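PDB 6P0Y: pyruvate kinase from Cryptosporidium parvum, which catalyses the last step of glycolysis, phosphoryl transfer from phosphoenolpyruvate to ADP to give pyruvate and ATP. Local coordinates for the interface of chains A and B. Residues are numbered along the deposited sequence; one frame, centred on the assembly and turned at random. Chains: chain A/B, Pyruvate kinase.

The interface of chains A and B. Residues chain A 406, 408, 411-412, 517-518; chain B 423, 502, 520-522.
B:Ile522 reaches from the edge strand 517-524 of its own subunit against helix 408-422 and the matching strand of chain A. Its backbone N-H points almost straight at the carbonyl O of A:Asn518, N to O 2.9 Å with 174° at the hydrogen, an antiparallel bridge that brings the two edge strands together across the interface. Further out, CB of B:Ile522 lies 4.0 Å from CG1 of A:Val408. There the side chain forks. CG2 of B:Ile522 meets A:Val408 tip to tip, 3.9 Å from that valine's CG1. CG1 of B:Ile522 takes the other branch, anti to the carbonyl carbon (chi1 -58°), and the chain then runs extended (chi2 -178°) past A:Ile412 in the opposite direction, CD1 of B:Ile522 ending 3.7 Å from CD1 of A:Ile412. The CE methyl of B:Met520 touches that same isoleucine tip at 3.8 Å.

At the start of the helix, A:Val408 divides its work: CG1 faces B:Ile522, while CG2 of A:Val408 sits off one face of the B:Phe502 ring, displaced outward past its CE1-CZ rim, 3.5 Å from CE1. One turn further along, CB of A:Ala411 packs on CG1 of B:Val423 at 3.4 Å.

The apolar packing of the helix on the strands and loop of the partner and the strand bridge recur with the chains exchanged. Pyruvate kinases are typically tetramers, and the patch probably helps to join subunits through their C-terminal alpha/beta domains.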
# COMPACT_ATOMS: atom_id res chain seq x y z
N VAL A 406 9.04 18.31 -8.93
CA VAL A 406 10.49 17.99 -9.11
C VAL A 406 11.03 18.75 -10.32
O VAL A 406 10.21 19.27 -11.11
CB VAL A 406 10.74 16.47 -9.28
CG1 VAL A 406 10.32 15.69 -8.04
CG2 VAL A 406 10.07 15.91 -10.52
N VAL A 408 12.86 18.96 -14.02
CA VAL A 408 12.52 18.22 -15.28
C VAL A 408 13.37 16.96 -15.38
O VAL A 408 12.83 15.88 -15.59
CB VAL A 408 12.65 19.13 -16.52
CG1 VAL A 408 12.56 18.34 -17.82
CG2 VAL A 408 11.62 20.24 -16.51
N ALA A 411 12.08 14.02 -13.37
CA ALA A 411 10.81 13.56 -13.97
C ALA A 411 11.10 12.68 -15.19
O ALA A 411 10.47 11.62 -15.33
CB ALA A 411 9.94 14.74 -14.33
N ILE A 412 12.03 13.13 -16.04
CA ILE A 412 12.52 12.36 -17.23
C ILE A 412 13.15 11.05 -16.74
O ILE A 412 12.86 10.00 -17.34
CB ILE A 412 13.51 13.20 -18.06
CG1 ILE A 412 12.82 14.36 -18.79
CG2 ILE A 412 14.30 12.33 -19.03
CD1 ILE A 412 11.90 13.93 -19.92
N CYS A 517 14.16 21.66 -24.37
CA CYS A 517 13.32 20.64 -23.68
C CYS A 517 14.18 19.43 -23.29
O CYS A 517 15.36 19.38 -23.69
CB CYS A 517 12.18 20.18 -24.58
SG CYS A 517 12.72 19.24 -26.02
N ASN A 518 13.61 18.51 -22.51
CA ASN A 518 14.15 17.15 -22.27
C ASN A 518 13.07 16.14 -22.67
O ASN A 518 11.89 16.40 -22.37
CB ASN A 518 14.62 16.94 -20.83
CG ASN A 518 15.81 17.81 -20.47
OD1 ASN A 518 15.74 19.03 -20.54
ND2 ASN A 518 16.91 17.18 -20.08
N VAL B 423 6.10 17.45 -12.54
CA VAL B 423 6.62 18.83 -12.82
C VAL B 423 5.47 19.85 -12.84
O VAL B 423 5.74 21.02 -13.16
CB VAL B 423 7.43 18.88 -14.13
CG1 VAL B 423 8.51 17.81 -14.16
CG2 VAL B 423 6.55 18.80 -15.36
N PHE B 502 4.89 24.47 -17.86
CA PHE B 502 5.29 23.20 -18.53
C PHE B 502 4.08 22.60 -19.25
O PHE B 502 2.94 22.76 -18.79
CB PHE B 502 5.84 22.19 -17.52
CG PHE B 502 7.16 22.56 -16.91
CD1 PHE B 502 8.31 22.65 -17.69
CD2 PHE B 502 7.27 22.80 -15.55
CE1 PHE B 502 9.53 22.98 -17.12
CE2 PHE B 502 8.49 23.13 -14.98
CZ PHE B 502 9.62 23.21 -15.77
N MET B 520 8.13 11.36 -25.65
CA MET B 520 7.45 12.28 -24.70
C MET B 520 8.43 13.42 -24.41
O MET B 520 9.53 13.13 -23.92
CB MET B 520 7.11 11.52 -23.42
CG MET B 520 6.39 12.36 -22.38
SD MET B 520 6.82 11.82 -20.71
CE MET B 520 8.37 12.69 -20.47
N LYS B 521 8.05 14.65 -24.75
CA LYS B 521 8.85 15.87 -24.48
C LYS B 521 8.23 16.61 -23.30
O LYS B 521 6.99 16.70 -23.25
CB LYS B 521 8.86 16.80 -25.71
CG LYS B 521 9.44 16.20 -26.98
CD LYS B 521 9.05 16.94 -28.23
CE LYS B 521 10.00 16.69 -29.38
NZ LYS B 521 9.58 17.42 -30.60
N ILE B 522 9.06 17.11 -22.38
CA ILE B 522 8.65 18.11 -21.35
C ILE B 522 9.10 19.48 -21.87
O ILE B 522 10.30 19.79 -21.76
CB ILE B 522 9.25 17.77 -19.97
CG1 ILE B 522 8.82 16.36 -19.54
CG2 ILE B 522 8.89 18.83 -18.94
CD1 ILE B 522 9.31 15.95 -18.17